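Local atomic coordinates of periplasmic binding protein component of an ABC type zinc uptake transporter (Synechocystis sp., PDB entry 1PQ4), a protein that probably serves as the periplasmic receptor of an ABC-type zinc uptake transporter, binding zinc ions for import into the cell. Residues K192-H197 with V210-E215; M240-T245 with G262-D267. All coordinates share one frame; numbering follows the deposited sequence.

Contact 1 (K192-H197 with V210-E215); sequences KFIVFH and VQIPIE. With ZN (zinc ion), chain C.
E215, just past the end of strand 210-213, runs alongside the zinc ligand H197 and bonds to its ring. CG sits in the crowded position between backbone N and carbonyl carbon (chi1 74°). CB rests over one face of the F196 ring, 3.8 Å from CZ, in a CH-pi contact offset toward the rim. CG passes close to the F196 carbonyl, which also accepts E215 N at 3.0 Å, and the extended chain then continues beside H197. At the tip, OE1 accepts an almost straight bond from H197 ND1 (2.8 Å, 174° at the hydrogen). OE1 lies in the plane of the imidazole, whereas ND1 stands well above the carboxylate plane. OE2 is weakly bonded to G218 N. With ND1 held this way, H197 NE2 turns to the zinc at 2.1 Å, and H37, H133 and a water complete the site. The carboxylate probably makes the imidazole more electron-rich and, with the zinc and the stacked F247, helps fix its rotation. An alanine here would keep CB over F196 but remove the acceptor for ND1, and would probably leave the metal-binding ring less firmly oriented. Behind the site the parallel strands are laced by alternating bonds such as F193 N to V210 O (3.0 Å) and I212 N to F193 O (2.8 Å), and I194 CG2 meets I214 CG1 at 3.6 Å. I194, I212 and I214 pack on helix 223-234, F196 and I214 also on S251 and S252 of helix 250-259, while V195 leans on F242 of strand 240-244.

Contact 2 (M240-T245 with G262-D267); sequences MVFGET and GVELLD
Four backbone bonds, all of good geometry, join strand 240-244 to strand 262-266. V241 and G243 each use both N-H and C=O on this neighbour. V241 N gives to G262 O (2.8 Å), and V241 O takes E264 N. G243 N gives to E264 O (2.9 Å), and G243 O takes L266 N. The alternation is that of a parallel ladder, backed by CA-H...O contacts such as F242 CA to E264 O at 3.2 Å. F242, between the two, turns its polar groups away from this pair, N to I194 of strand 192-195 and O, weakly, to S252 OG. On the outer strand L265 O is met by K283 NZ. The buried carboxylate of E244 is satisfied outside the pair: OE1 accepts H197 N, and OE2 accepts W200 NE1. D267 OD1 takes L269 N. T245 N, in contrast, is buried without a partner. Among the side chains, F242 CD2 lies 3.5 Å from E264 CB and 3.7 Å from L266 CG, and M240 CG sits over one face of its ring, offset toward the rim. V241, on the other side of the sheet, packs on helix 250-259, and F242 packs on helix 273-288. Two parallel strands joined through helix 250-259 make a classical beta-alpha-beta unit, with E244 close to the zinc site.

Contact 1 closes before contact 2 opens, with helix 223-234 leading from strand 210-213 to strand 240-244. Their centres lie about 10 Å apart, on the same side of the chain's centre. The inner strands 192-195 and 240-244 abut: I194 O is 3.0 Å from F242 N, a probable hydrogen bond, so the two pairs read as one parallel sheet in the order 210-213, 192-195, 240-244, 262-266. The separate sheet containing strand 3-7 has the same 2-1-3-4 order, consistent with the two-lobed fold of metal-binding receptors of this family. Near the zinc, H197 N meets E244 OE1 at 2.9 Å, so contact 2 probably helps position the zinc-binding segment of contact 1.

Contact 1 (K192-H197 with V210-E215)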
loop_
_atom_site.group_PDB
_atom_site.type_symbol
_atom_site.label_atom_id
_atom_site.label_comp_id
_atom_site.label_asym_id
_atom_site.label_seq_id
_atom_site.Cartn_x
_atom_site.Cartn_y
_atom_site.Cartn_z
ATOM N N LYS A 192 8.256 3.763 17.978
ATOM C CA LYS A 192 8.293 2.393 17.481
ATOM C C LYS A 192 6.937 1.695 17.466
ATOM O O LYS A 192 6.114 1.967 18.345
ATOM C CB LYS A 192 9.247 1.602 18.375
ATOM C CG LYS A 192 10.627 2.237 18.475
ATOM C CD LYS A 192 11.581 1.425 19.355
ATOM C CE LYS A 192 12.924 2.150 19.473
ATOM N NZ LYS A 192 13.986 1.334 20.112
ATOM N N PHE A 193 6.671 0.851 16.452
ATOM C CA PHE A 193 5.415 0.049 16.442
ATOM C C PHE A 193 5.759 -1.316 15.848
ATOM O O PHE A 193 6.637 -1.434 14.995
ATOM C CB PHE A 193 4.211 0.713 15.724
ATOM C CG PHE A 193 4.393 0.949 14.244
ATOM C CD1 PHE A 193 3.665 0.207 13.323
ATOM C CD2 PHE A 193 5.267 1.953 13.767
ATOM C CE1 PHE A 193 3.779 0.443 11.953
ATOM C CE2 PHE A 193 5.396 2.207 12.373
ATOM C CZ PHE A 193 4.647 1.448 11.474
ATOM N N ILE A 194 5.108 -2.361 16.343
ATOM C CA ILE A 194 5.392 -3.729 15.865
ATOM C C ILE A 194 4.245 -4.155 15.010
ATOM O O ILE A 194 3.100 -4.003 15.397
ATOM C CB ILE A 194 5.456 -4.731 17.017
ATOM C CG1 ILE A 194 6.414 -4.237 18.068
ATOM C CG2 ILE A 194 5.896 -6.102 16.506
ATOM C CD1 ILE A 194 6.477 -5.144 19.325
ATOM N N VAL A 195 4.556 -4.733 13.857
ATOM C CA VAL A 195 3.555 -5.183 12.913
ATOM C C VAL A 195 4.018 -6.521 12.416
ATOM O O VAL A 195 5.185 -6.882 12.543
ATOM C CB VAL A 195 3.431 -4.280 11.651
ATOM C CG1 VAL A 195 2.867 -2.990 12.012
ATOM C CG2 VAL A 195 4.832 -4.081 10.998
ATOM N N PHE A 196 3.094 -7.261 11.866
ATOM C CA PHE A 196 3.504 -8.556 11.392
ATOM C C PHE A 196 4.238 -8.393 10.066
ATOM O O PHE A 196 5.426 -8.645 10.003
ATOM C CB PHE A 196 2.308 -9.486 11.228
ATOM C CG PHE A 196 2.710 -10.835 10.714
ATOM C CD1 PHE A 196 3.424 -11.714 11.538
ATOM C CD2 PHE A 196 2.506 -11.174 9.379
ATOM C CE1 PHE A 196 3.932 -12.896 11.050
ATOM C CE2 PHE A 196 3.028 -12.387 8.880
ATOM C CZ PHE A 196 3.738 -13.232 9.734
ATOM N N HIS A 197 3.518 -7.934 9.039
ATOM C CA HIS A 197 4.108 -7.798 7.686
ATOM C C HIS A 197 4.554 -6.343 7.501
ATOM O O HIS A 197 3.764 -5.413 7.698
ATOM C CB HIS A 197 3.047 -8.192 6.677
ATOM C CG HIS A 197 3.454 -7.957 5.265
ATOM N ND1 HIS A 197 4.365 -8.760 4.610
ATOM C CD2 HIS A 197 3.072 -7.007 4.373
ATOM C CE1 HIS A 197 4.524 -8.326 3.374
ATOM N NE2 HIS A 197 3.758 -7.261 3.206
ATOM N N VAL A 210 9.338 4.082 13.601
ATOM C CA VAL A 210 10.230 2.961 13.407
ATOM C C VAL A 210 9.338 1.742 13.356
ATOM O O VAL A 210 8.665 1.419 14.322
ATOM C CB VAL A 210 11.228 2.827 14.574
ATOM C CG1 VAL A 210 12.007 1.536 14.433
ATOM C CG2 VAL A 210 12.220 4.035 14.560
ATOM N N GLN A 211 9.316 1.076 12.221
ATOM C CA GLN A 211 8.470 -0.095 12.082
ATOM C C GLN A 211 9.303 -1.287 12.500
ATOM O O GLN A 211 10.400 -1.440 12.009
ATOM C CB GLN A 211 8.068 -0.228 10.609
ATOM C CG GLN A 211 7.629 -1.588 10.206
ATOM C CD GLN A 211 7.401 -1.716 8.693
ATOM O OE1 GLN A 211 8.339 -1.613 7.873
ATOM N NE2 GLN A 211 6.172 -1.949 8.329
ATOM N N ILE A 212 8.795 -2.126 13.395
ATOM C CA ILE A 212 9.522 -3.317 13.854
ATOM C C ILE A 212 8.688 -4.482 13.332
ATOM O O ILE A 212 7.566 -4.741 13.791
ATOM C CB ILE A 212 9.594 -3.379 15.413
ATOM C CG1 ILE A 212 10.392 -2.173 15.941
ATOM C CG2 ILE A 212 10.268 -4.670 15.856
ATOM C CD1 ILE A 212 10.259 -1.919 17.441
ATOM N N PRO A 213 9.207 -5.188 12.341
ATOM C CA PRO A 213 8.412 -6.294 11.818
ATOM C C PRO A 213 8.625 -7.616 12.505
ATOM O O PRO A 213 9.708 -7.894 13.023
ATOM C CB PRO A 213 8.832 -6.345 10.342
ATOM C CG PRO A 213 10.287 -5.957 10.409
ATOM C CD PRO A 213 10.289 -4.803 11.405
ATOM N N ILE A 214 7.574 -8.419 12.520
ATOM C CA ILE A 214 7.652 -9.753 13.115
ATOM C C ILE A 214 8.045 -10.766 12.009
ATOM O O ILE A 214 8.876 -11.645 12.231
ATOM C CB ILE A 214 6.271 -10.199 13.680
ATOM C CG1 ILE A 214 5.851 -9.310 14.839
ATOM C CG2 ILE A 214 6.348 -11.671 14.213
ATOM C CD1 ILE A 214 4.375 -9.397 15.217
ATOM N N GLU A 215 7.405 -10.694 10.849
ATOM C CA GLU A 215 7.773 -11.650 9.797
ATOM C C GLU A 215 9.223 -11.444 9.388
ATOM O O GLU A 215 9.751 -10.339 9.473
ATOM C CB GLU A 215 6.869 -11.521 8.560
ATOM C CG GLU A 215 7.117 -10.318 7.705
ATOM C CD GLU A 215 6.770 -10.537 6.218
ATOM O OE1 GLU A 215 5.610 -10.908 5.885
ATOM O OE2 GLU A 215 7.690 -10.320 5.383
HETATM ZN ZN ZN C . 3.295 -6.287 1.453
HETATM O O HOH W 1 1.142 -5.537 1.419
#

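Contact 2 (M240-T245 with G262-D267)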
loop_
_atom_site.group_PDB
_atom_site.type_symbol
_atom_site.label_atom_id
_atom_site.label_comp_id
_atom_site.label_asym_id
_atom_site.label_seq_id
_atom_site.Cartn_x
_atom_site.Cartn_y
_atom_site.Cartn_z
ATOM N N MET A 240 0.862 -2.288 22.144
ATOM C CA MET A 240 -0.029 -2.927 21.221
ATOM C C MET A 240 0.771 -3.637 20.174
ATOM O O MET A 240 1.903 -3.246 19.885
ATOM C CB MET A 240 -0.886 -1.856 20.576
ATOM C CG MET A 240 -2.110 -2.343 19.885
ATOM S SD MET A 240 -3.410 -2.395 21.091
ATOM C CE MET A 240 -3.330 -0.682 21.703
ATOM N N VAL A 241 0.210 -4.698 19.619
ATOM C CA VAL A 241 0.922 -5.406 18.568
ATOM C C VAL A 241 -0.049 -5.399 17.405
ATOM O O VAL A 241 -1.240 -5.688 17.584
ATOM C CB VAL A 241 1.273 -6.856 18.952
ATOM C CG1 VAL A 241 1.989 -7.530 17.797
ATOM C CG2 VAL A 241 2.156 -6.848 20.201
ATOM N N PHE A 242 0.438 -5.019 16.223
ATOM C CA PHE A 242 -0.448 -4.960 15.086
ATOM C C PHE A 242 -0.264 -6.158 14.192
ATOM O O PHE A 242 0.822 -6.697 14.076
ATOM C CB PHE A 242 -0.179 -3.695 14.298
ATOM C CG PHE A 242 -0.474 -2.468 15.058
ATOM C CD1 PHE A 242 0.555 -1.726 15.631
ATOM C CD2 PHE A 242 -1.785 -2.052 15.223
ATOM C CE1 PHE A 242 0.281 -0.574 16.367
ATOM C CE2 PHE A 242 -2.070 -0.874 15.965
ATOM C CZ PHE A 242 -1.032 -0.149 16.529
ATOM N N GLY A 243 -1.361 -6.577 13.590
ATOM C CA GLY A 243 -1.313 -7.689 12.650
ATOM C C GLY A 243 -2.002 -7.124 11.423
ATOM O O GLY A 243 -2.477 -5.989 11.425
ATOM N N GLU A 244 -2.062 -7.899 10.370
ATOM C CA GLU A 244 -2.688 -7.432 9.141
ATOM C C GLU A 244 -3.721 -8.466 8.745
ATOM O O GLU A 244 -3.520 -9.671 8.979
ATOM C CB GLU A 244 -1.610 -7.279 8.050
ATOM C CG GLU A 244 -0.968 -5.948 8.077
ATOM C CD GLU A 244 0.485 -5.971 8.493
ATOM O OE1 GLU A 244 0.857 -6.844 9.330
ATOM O OE2 GLU A 244 1.235 -5.085 7.980
ATOM N N THR A 245 -4.821 -8.008 8.151
ATOM C CA THR A 245 -5.905 -8.921 7.754
ATOM C C THR A 245 -5.504 -9.986 6.778
ATOM O O THR A 245 -6.066 -11.064 6.794
ATOM C CB THR A 245 -7.085 -8.209 7.043
ATOM O OG1 THR A 245 -6.892 -6.777 7.043
ATOM C CG2 THR A 245 -8.378 -8.578 7.727
ATOM N N GLY A 262 -2.169 -5.295 23.659
ATOM C CA GLY A 262 -3.419 -5.618 22.980
ATOM C C GLY A 262 -3.096 -5.934 21.485
ATOM O O GLY A 262 -1.933 -5.808 21.090
ATOM N N VAL A 263 -4.085 -6.338 20.681
ATOM C CA VAL A 263 -3.872 -6.699 19.264
ATOM C C VAL A 263 -4.812 -5.941 18.332
ATOM O O VAL A 263 -6.033 -6.033 18.462
ATOM C CB VAL A 263 -4.125 -8.202 19.032
ATOM C CG1 VAL A 263 -4.156 -8.513 17.544
ATOM C CG2 VAL A 263 -3.016 -9.024 19.692
ATOM N N GLU A 264 -4.262 -5.187 17.381
ATOM C CA GLU A 264 -5.115 -4.423 16.444
ATOM C C GLU A 264 -4.734 -4.793 15.026
ATOM O O GLU A 264 -3.610 -5.256 14.799
ATOM C CB GLU A 264 -4.882 -2.918 16.595
ATOM C CG GLU A 264 -5.472 -2.315 17.845
ATOM C CD GLU A 264 -6.791 -1.619 17.594
ATOM O OE1 GLU A 264 -7.605 -2.125 16.783
ATOM O OE2 GLU A 264 -7.013 -0.565 18.224
ATOM N N LEU A 265 -5.664 -4.592 14.096
ATOM C CA LEU A 265 -5.434 -4.885 12.694
ATOM C C LEU A 265 -5.120 -3.628 11.922
ATOM O O LEU A 265 -5.702 -2.569 12.174
ATOM C CB LEU A 265 -6.664 -5.499 12.047
ATOM C CG LEU A 265 -7.016 -6.936 12.435
ATOM C CD1 LEU A 265 -8.132 -7.467 11.537
ATOM C CD2 LEU A 265 -5.774 -7.786 12.301
ATOM N N LEU A 266 -4.172 -3.723 10.998
ATOM C CA LEU A 266 -3.893 -2.572 10.119
ATOM C C LEU A 266 -4.168 -3.209 8.754
ATOM O O LEU A 266 -3.895 -4.409 8.553
ATOM C CB LEU A 266 -2.437 -2.107 10.221
ATOM C CG LEU A 266 -1.987 -1.562 11.565
ATOM C CD1 LEU A 266 -0.542 -1.018 11.457
ATOM C CD2 LEU A 266 -2.931 -0.444 12.008
ATOM N N ASP A 267 -4.772 -2.477 7.841
ATOM C CA ASP A 267 -5.072 -3.059 6.537
ATOM C C ASP A 267 -4.295 -2.281 5.464
ATOM O O ASP A 267 -4.701 -1.182 5.070
ATOM C CB ASP A 267 -6.553 -2.930 6.226
ATOM C CG ASP A 267 -6.927 -3.663 4.974
ATOM O OD1 ASP A 267 -5.998 -4.126 4.237
ATOM O OD2 ASP A 267 -8.149 -3.769 4.716
#